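Side-chain contacts in endoglucanase (Humicola insolens, PDB 1DYS), which hydrolyses internal beta-1,4-glucosidic linkages of cellulose as a family 6 glycoside hydrolase and so serves the breakdown of plant biomass: residues V40-Q44 / E45-T49; G328-D332 / A333-M337. One frame throughout, in Å; residues are numbered along the deposited sequence.

Contact 1 of 2, residues V40-Q44 / E45-T49; sequences VKYVQ and EKVGT
Tyr42 meets its two partners on the following turn with its ring. The CD methylene of Lys46 lies over one face of the ring, 3.9 Å from Tyr42 CD2, while the CG2 branch of Val47 approaches obliquely and comes to 3.6 Å from Tyr42 CE1. Both side chains run across the tyrosine at about a right angle. Tyr42 CB leaves the backbone pointing away from residues 45-49; with CG anti to the backbone N (chi1 178°), the ring is carried along the helix toward its C-terminal end, where these partners sit. Val43 turns into the protein interior; its CG1 is 4.2 Å from Val47 CB, and both buried valines touch Trp308.

Residues 40-46 form the C-terminal end of helix 34-46, and the backbone bonds record how it ends. Lys46 N donates to Tyr42 O at 2.8 Å, but the next bond, from Val47 N to Val43 O, is weak at 3.4 Å, and the chain leaves helical phi/psi at Val47. Without the Tyr42 ring, as with an alanine here, Lys46 CD and Val47 CG2 are likely to lose the surface they pack on and a gap to open beside the helix end, though the salt bridge of Lys46 to Glu45 could remain.

On the exposed side the contacts are polar, some of them weak, and bridged by water. Glu45 stands between two lysines in a salt-bridge network: OE2 faces Lys41 NZ at 3.3 Å in a weak bond, and OE1 pairs with Lys46 NZ. One water, held weakly by Lys41 NZ, donates to Glu45 OE1. Another lies between Tyr42 OH and Lys46 O, 3.1 Å from the hydroxyl, joining the ring's outer end to the helix terminus.

Contact 2 of 2, residues G328-D332 / A333-M337; sequences GMWFD and AYAQM
The Phe331 ring carries Tyr334 CB over one face, 3.7 Å from the ring centroid and 20° off the normal, a CH-pi contact offset toward the rim. Ala333 CB reaches the same ring obliquely near CE1. The Phe331 and Tyr334 rings meet obliquely, and one face of Tyr334 receives Met337 CE, 3.3 Å above the plane and over its centre. The Trp330 indole is held at its edge, where NE1 donates in the ring plane to the anti lone pair of Asp332 OD1 at 2.8 Å. Its CZ2 also packs on Ala335 CB at 3.6 Å.

This is the start of helix 332-340, with Phe331 at the N-cap position. The carbonyl oxygen of Phe331 takes the first full helical bond, from Ala335 N at 3.1 Å. Asp332 serves the first turn twice: its backbone O accepts from Gln336 N, and OD2 accepts from Gln336 NE2 at 2.9 Å. That amide nitrogen approaches from above the carboxylate plane, 38° out of it. With CG anti to the Asp332 N (chi1 -161°), the carboxylate is set between Trp330 NE1 and Gln336 NE2.

Asp332 OD1 is also bonded to Thr24 of helix 15-29, which packs against Trp330 and Ala335; Gln336 OE1 bonds to Arg31. The Trp330 side chain lies about 4 Å from that of Glu314, which probably binds substrate, and the backbone N of Trp330 is hydrogen-bonded to OE1 of Glu97 of the second subunit.

How the contacts relate
From the N terminus, the chain passes through helix 15-29 and then helix 34-46, whose C-terminal end, with the loop after it, forms contact 1 before the chain enters strand 51-53. Most of the parallel sheet follows, through strand 303-307, before contact 2 opens helix 332-340. The contacts are in series: neither nests in nor crosses the other, and each spans a local stretch, one at a helix end and one at a helix start. The centres of contact 1 and contact 2 lie about 15 Å apart; the nearest atoms of contacts 1 and 2 are about 6 Å apart and do not touch. Helix 15-29 connects them, since Leu21 packs on Val43 in contact 1 and on Trp330 in contact 2.

Contact 1 of 2, residues V40-Q44 / E45-T49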
loop_
_atom_site.group_PDB
_atom_site.type_symbol
_atom_site.label_atom_id
_atom_site.label_comp_id
_atom_site.label_asym_id
_atom_site.label_seq_id
_atom_site.Cartn_x
_atom_site.Cartn_y
_atom_site.Cartn_z
ATOM N N VAL A 40 -3.971 -26.967 7.292
ATOM C CA VAL A 40 -3.924 -25.951 6.236
ATOM C C VAL A 40 -4.836 -26.339 5.076
ATOM O O VAL A 40 -5.636 -25.536 4.569
ATOM C CB VAL A 40 -2.484 -25.662 5.758
ATOM C CG1 VAL A 40 -2.535 -24.610 4.644
ATOM C CG2 VAL A 40 -1.612 -25.144 6.908
ATOM N N LYS A 41 -4.747 -27.608 4.601
ATOM C CA LYS A 41 -5.621 -28.025 3.487
ATOM C C LYS A 41 -7.100 -27.918 3.835
ATOM O O LYS A 41 -7.930 -27.596 2.983
ATOM C CB LYS A 41 -5.247 -29.446 3.023
ATOM C CG LYS A 41 -5.728 -29.732 1.598
ATOM C CD LYS A 41 -4.783 -30.724 0.919
ATOM C CE LYS A 41 -5.532 -31.927 0.387
ATOM N NZ LYS A 41 -6.300 -31.652 -0.854
ATOM N N TYR A 42 -7.478 -28.109 5.080
ATOM C CA TYR A 42 -8.842 -27.975 5.583
ATOM C C TYR A 42 -9.255 -26.512 5.347
ATOM O O TYR A 42 -10.257 -26.295 4.688
ATOM C CB TYR A 42 -9.028 -28.324 7.055
ATOM C CG TYR A 42 -10.414 -28.169 7.640
ATOM C CD1 TYR A 42 -10.930 -26.951 8.014
ATOM C CD2 TYR A 42 -11.230 -29.287 7.826
ATOM C CE1 TYR A 42 -12.198 -26.805 8.550
ATOM C CE2 TYR A 42 -12.501 -29.159 8.377
ATOM C CZ TYR A 42 -12.982 -27.922 8.735
ATOM O OH TYR A 42 -14.248 -27.814 9.271
ATOM N N VAL A 43 -8.397 -25.604 5.819
ATOM C CA VAL A 43 -8.729 -24.189 5.557
ATOM C C VAL A 43 -8.795 -23.914 4.072
ATOM O O VAL A 43 -9.645 -23.134 3.605
ATOM C CB VAL A 43 -7.710 -23.259 6.256
ATOM C CG1 VAL A 43 -7.974 -21.776 5.973
ATOM C CG2 VAL A 43 -7.726 -23.544 7.746
ATOM N N GLN A 44 -7.876 -24.464 3.255
ATOM C CA GLN A 44 -7.852 -24.182 1.832
ATOM C C GLN A 44 -9.115 -24.556 1.053
ATOM O O GLN A 44 -9.499 -23.852 0.114
ATOM C CB GLN A 44 -6.682 -24.928 1.128
ATOM C CG GLN A 44 -5.329 -24.294 1.429
ATOM C CD GLN A 44 -4.218 -25.075 0.740
ATOM O OE1 GLN A 44 -3.993 -26.230 1.083
ATOM N NE2 GLN A 44 -3.526 -24.472 -0.226
ATOM N N GLU A 45 -9.729 -25.660 1.450
ATOM C CA GLU A 45 -10.876 -26.171 0.715
ATOM C C GLU A 45 -12.198 -25.961 1.397
ATOM O O GLU A 45 -13.218 -25.965 0.688
ATOM C CB GLU A 45 -10.687 -27.681 0.547
ATOM C CG GLU A 45 -9.350 -28.079 -0.025
ATOM C CD GLU A 45 -9.392 -29.398 -0.758
ATOM O OE1 GLU A 45 -10.159 -30.289 -0.340
ATOM O OE2 GLU A 45 -8.651 -29.563 -1.748
ATOM N N LYS A 46 -12.231 -25.873 2.714
ATOM C CA LYS A 46 -13.510 -25.836 3.395
ATOM C C LYS A 46 -13.831 -24.610 4.203
ATOM O O LYS A 46 -14.889 -24.624 4.859
ATOM C CB LYS A 46 -13.607 -27.064 4.338
ATOM C CG LYS A 46 -13.676 -28.372 3.563
ATOM C CD LYS A 46 -12.771 -29.421 4.197
ATOM C CE LYS A 46 -12.944 -30.761 3.506
ATOM N NZ LYS A 46 -12.249 -30.882 2.186
ATOM N N VAL A 47 -12.949 -23.600 4.249
ATOM C CA VAL A 47 -13.285 -22.482 5.149
ATOM C C VAL A 47 -13.463 -21.199 4.333
ATOM O O VAL A 47 -12.488 -20.855 3.675
ATOM C CB VAL A 47 -12.164 -22.304 6.177
ATOM C CG1 VAL A 47 -12.324 -21.070 7.035
ATOM C CG2 VAL A 47 -12.116 -23.508 7.157
ATOM N N GLY A 48 -14.692 -20.666 4.314
ATOM C CA GLY A 48 -14.879 -19.471 3.464
ATOM C C GLY A 48 -14.206 -18.248 4.083
ATOM O O GLY A 48 -14.130 -18.152 5.293
ATOM N N THR A 49 -13.734 -17.352 3.209
ATOM C CA THR A 49 -13.134 -16.104 3.683
ATOM C C THR A 49 -13.638 -14.993 2.756
ATOM O O THR A 49 -13.832 -15.277 1.571
ATOM C CB THR A 49 -11.615 -16.212 3.673
ATOM O OG1 THR A 49 -11.248 -17.244 4.618
ATOM C CG2 THR A 49 -10.992 -14.959 4.296
HETATM O O HOH W 1 -8.571 -32.300 1.024
HETATM O O HOH W 2 -15.998 -25.808 7.615
#

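Contact 2 of 2, residues G328-D332 / A333-M337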
loop_
_atom_site.group_PDB
_atom_site.type_symbol
_atom_site.label_atom_id
_atom_site.label_comp_id
_atom_site.label_asym_id
_atom_site.label_seq_id
_atom_site.Cartn_x
_atom_site.Cartn_y
_atom_site.Cartn_z
ATOM N N GLY A 328 -0.921 -6.498 4.083
ATOM C CA GLY A 328 -1.398 -7.318 3.007
ATOM C C GLY A 328 -0.368 -8.310 2.471
ATOM O O GLY A 328 -0.802 -9.148 1.697
ATOM N N MET A 329 0.903 -8.227 2.856
ATOM C CA MET A 329 1.926 -9.147 2.360
ATOM C C MET A 329 1.838 -10.454 3.162
ATOM O O MET A 329 1.504 -10.406 4.339
ATOM C CB MET A 329 3.275 -8.463 2.552
ATOM C CG MET A 329 4.215 -8.212 1.420
ATOM S SD MET A 329 3.584 -7.337 -0.003
ATOM C CE MET A 329 4.536 -5.817 0.029
ATOM N N TRP A 330 2.061 -11.584 2.515
ATOM C CA TRP A 330 1.966 -12.869 3.193
ATOM C C TRP A 330 3.062 -13.013 4.237
ATOM O O TRP A 330 4.225 -12.656 4.051
ATOM C CB TRP A 330 2.084 -13.967 2.139
ATOM C CG TRP A 330 1.744 -15.289 2.763
ATOM C CD1 TRP A 330 2.565 -16.320 3.039
ATOM C CD2 TRP A 330 0.418 -15.694 3.144
ATOM N NE1 TRP A 330 1.862 -17.389 3.598
ATOM C CE2 TRP A 330 0.532 -16.997 3.644
ATOM C CE3 TRP A 330 -0.842 -15.095 3.124
ATOM C CZ2 TRP A 330 -0.549 -17.731 4.135
ATOM C CZ3 TRP A 330 -1.937 -15.808 3.583
ATOM C CH2 TRP A 330 -1.784 -17.117 4.105
ATOM N N PHE A 331 2.669 -13.497 5.408
ATOM C CA PHE A 331 3.524 -13.634 6.578
ATOM C C PHE A 331 3.416 -15.099 7.008
ATOM O O PHE A 331 2.591 -15.416 7.872
ATOM C CB PHE A 331 3.035 -12.660 7.658
ATOM C CG PHE A 331 3.853 -12.559 8.920
ATOM C CD1 PHE A 331 5.049 -13.245 9.073
ATOM C CD2 PHE A 331 3.433 -11.728 9.949
ATOM C CE1 PHE A 331 5.804 -13.133 10.233
ATOM C CE2 PHE A 331 4.165 -11.611 11.117
ATOM C CZ PHE A 331 5.346 -12.316 11.246
ATOM N N ASP A 332 4.218 -15.930 6.312
ATOM C CA ASP A 332 4.011 -17.369 6.499
ATOM C C ASP A 332 4.266 -17.890 7.888
ATOM O O ASP A 332 3.533 -18.802 8.303
ATOM C CB ASP A 332 4.776 -18.121 5.401
ATOM C CG ASP A 332 4.228 -19.530 5.256
ATOM O OD1 ASP A 332 3.092 -19.625 4.751
ATOM O OD2 ASP A 332 4.942 -20.496 5.623
ATOM N N ALA A 333 5.202 -17.334 8.675
ATOM C CA ALA A 333 5.353 -17.822 10.039
ATOM C C ALA A 333 4.084 -17.543 10.878
ATOM O O ALA A 333 3.795 -18.283 11.813
ATOM C CB ALA A 333 6.558 -17.142 10.681
ATOM N N TYR A 334 3.438 -16.432 10.540
ATOM C CA TYR A 334 2.199 -16.110 11.248
ATOM C C TYR A 334 1.100 -17.102 10.865
ATOM O O TYR A 334 0.361 -17.511 11.772
ATOM C CB TYR A 334 1.833 -14.658 10.986
ATOM C CG TYR A 334 0.809 -14.105 11.937
ATOM C CD1 TYR A 334 -0.537 -14.391 11.721
ATOM C CD2 TYR A 334 1.126 -13.308 13.011
ATOM C CE1 TYR A 334 -1.526 -13.896 12.562
ATOM C CE2 TYR A 334 0.173 -12.793 13.860
ATOM C CZ TYR A 334 -1.161 -13.097 13.621
ATOM O OH TYR A 334 -2.111 -12.607 14.476
ATOM N N ALA A 335 1.019 -17.417 9.573
ATOM C CA ALA A 335 0.077 -18.414 9.098
ATOM C C ALA A 335 0.348 -19.784 9.738
ATOM O O ALA A 335 -0.610 -20.420 10.199
ATOM C CB ALA A 335 0.132 -18.563 7.590
ATOM N N GLN A 336 1.594 -20.165 9.913
ATOM C CA GLN A 336 1.909 -21.416 10.628
ATOM C C GLN A 336 1.432 -21.320 12.060
ATOM O O GLN A 336 0.779 -22.237 12.594
ATOM C CB GLN A 336 3.430 -21.704 10.523
ATOM C CG GLN A 336 3.848 -22.039 9.100
ATOM C CD GLN A 336 5.360 -22.211 9.049
ATOM O OE1 GLN A 336 5.872 -22.986 9.877
ATOM N NE2 GLN A 336 6.031 -21.512 8.155
ATOM N N MET A 337 1.627 -20.206 12.766
ATOM C CA MET A 337 1.160 -20.007 14.118
ATOM C C MET A 337 -0.351 -20.140 14.244
ATOM O O MET A 337 -0.931 -20.806 15.121
ATOM C CB MET A 337 1.658 -18.674 14.699
ATOM C CG MET A 337 0.979 -18.301 16.009
ATOM S SD MET A 337 1.015 -16.548 16.453
ATOM C CE MET A 337 -0.112 -15.956 15.175
#